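Local coordinates for regulatory protein YycH-like domain-containing protein (Eubacterium rectale, PDB 5COZ), which is of unknown function, but appears to contain a domain resembling the regulatory protein YycH and is probably an exported lipoprotein, at residues A[66-70]-A[258-263]. Residues are numbered along the deposited sequence; the frame is centred on the assembly and turned at random.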
# COMPACT_ATOMS: atom_id res chain seq x y z
N ALA A 66 9.95 -12.07 -10.16
CA ALA A 66 9.32 -10.84 -10.59
C ALA A 66 8.52 -11.07 -11.87
O ALA A 66 8.98 -11.82 -12.75
CB ALA A 66 10.40 -9.79 -10.86
N ILE A 67 7.33 -10.46 -11.96
CA ILE A 67 6.54 -10.46 -13.19
C ILE A 67 7.04 -9.26 -13.97
O ILE A 67 7.00 -8.12 -13.47
CB ILE A 67 5.01 -10.45 -12.92
CG1 ILE A 67 4.60 -11.79 -12.26
CG2 ILE A 67 4.22 -10.24 -14.25
CD1 ILE A 67 3.22 -11.85 -11.70
N ASN A 68 7.58 -9.49 -15.16
CA ASN A 68 8.06 -8.39 -15.98
C ASN A 68 6.95 -8.03 -16.96
O ASN A 68 6.60 -8.85 -17.84
CB ASN A 68 9.35 -8.78 -16.69
CG ASN A 68 9.97 -7.62 -17.42
OD1 ASN A 68 9.28 -6.88 -18.14
ND2 ASN A 68 11.27 -7.44 -17.26
N PHE A 69 6.34 -6.86 -16.77
CA PHE A 69 5.17 -6.53 -17.59
C PHE A 69 5.47 -6.24 -19.03
O PHE A 69 4.57 -6.37 -19.85
CB PHE A 69 4.48 -5.27 -17.03
CG PHE A 69 3.94 -5.38 -15.62
CD1 PHE A 69 3.29 -6.53 -15.19
CD2 PHE A 69 4.00 -4.29 -14.75
CE1 PHE A 69 2.74 -6.61 -13.91
CE2 PHE A 69 3.47 -4.38 -13.46
CZ PHE A 69 2.84 -5.53 -13.05
N SER A 70 6.70 -5.83 -19.36
CA SER A 70 6.98 -5.37 -20.71
C SER A 70 7.93 -6.25 -21.54
O SER A 70 8.07 -5.99 -22.74
CB SER A 70 7.54 -3.95 -20.66
OG SER A 70 8.74 -3.96 -19.89
N ILE A 258 -0.40 0.02 -11.16
CA ILE A 258 -0.08 -1.34 -10.78
C ILE A 258 1.33 -1.39 -10.25
O ILE A 258 2.25 -0.96 -10.94
CB ILE A 258 -0.23 -2.31 -11.97
CG1 ILE A 258 -1.64 -2.18 -12.65
CG2 ILE A 258 0.04 -3.79 -11.54
CD1 ILE A 258 -1.79 -3.11 -13.88
N PRO A 259 1.50 -1.87 -9.01
CA PRO A 259 2.84 -1.98 -8.43
C PRO A 259 3.57 -3.22 -8.93
O PRO A 259 2.96 -4.06 -9.63
CB PRO A 259 2.52 -2.12 -6.93
CG PRO A 259 1.27 -2.96 -6.91
CD PRO A 259 0.47 -2.46 -8.12
N PRO A 260 4.82 -3.44 -8.53
CA PRO A 260 5.49 -4.70 -8.91
C PRO A 260 4.73 -5.91 -8.43
O PRO A 260 4.22 -5.94 -7.29
CB PRO A 260 6.85 -4.61 -8.20
CG PRO A 260 7.07 -3.11 -8.03
CD PRO A 260 5.70 -2.60 -7.69
N LEU A 261 4.66 -6.94 -9.31
CA LEU A 261 3.95 -8.17 -9.01
C LEU A 261 4.91 -9.32 -9.11
O LEU A 261 5.99 -9.18 -9.69
CB LEU A 261 2.73 -8.42 -9.91
CG LEU A 261 1.62 -7.35 -9.85
CD1 LEU A 261 0.51 -7.69 -10.86
CD2 LEU A 261 1.04 -7.21 -8.42
N TYR A 262 4.54 -10.43 -8.46
CA TYR A 262 5.42 -11.58 -8.30
C TYR A 262 4.69 -12.87 -8.54
O TYR A 262 3.48 -12.95 -8.29
CB TYR A 262 6.01 -11.58 -6.87
CG TYR A 262 6.74 -10.29 -6.57
CD1 TYR A 262 8.07 -10.11 -6.96
CD2 TYR A 262 6.08 -9.20 -5.98
CE1 TYR A 262 8.72 -8.89 -6.76
CE2 TYR A 262 6.71 -7.97 -5.83
CZ TYR A 262 8.05 -7.83 -6.19
OH TYR A 262 8.73 -6.64 -6.00
N ASP A 263 5.41 -13.87 -9.05
CA ASP A 263 4.85 -15.20 -9.33
C ASP A 263 5.50 -16.21 -8.38
O ASP A 263 6.71 -16.35 -8.36
CB ASP A 263 5.10 -15.60 -10.81
CG ASP A 263 4.34 -16.84 -11.24
OD1 ASP A 263 3.20 -16.99 -10.85
OD2 ASP A 263 4.93 -17.69 -11.96
O HOH W 1 5.70 -6.34 -11.93
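Where A66 and I67 meet L261 and Y262, two antiparallel strands, 58-66 and 262-272, fray into the connections between the two sheets of the chain, illustrating how pairing can give way to water and apolar packing. A66 faces Y262 as a non-hydrogen-bonded pair, their CA atoms 4.6 Å apart. One residue on, I67 N donates to L261 O over 2.9 Å, nearly straight at 171° yet from above the carbonyl plane. Beyond it the backbones part, and a water fills in: it donates to I67 O and accepts from L261 N, while lying above one face of the F69 ring, offset toward its rim. The side chain of I67 reaches along the other backbone, its CD1 3.6 Å from Y262 O and also against L261 CB. With CG anti to its own carbonyl carbon (chi1 -62°), F69 sends its ring toward the end of strand 252-258 and the loop that follows it, where CZ lies 3.6 Å from I258 CG2. L261 meets this ring at its edge, CD1 standing 3.9 Å from F69 CZ, and the two side chains cross at about a right angle. An alanine at F69 would remove the ring and probably leave I258 CG2 and L261 CD1 without their shared apolar partner. Helix 73-87 packs on F69 and I258 through L79, P218 of strand 211-220 touches P259 and L261, and Y225 and Y315 stack edge-to-face with Y262.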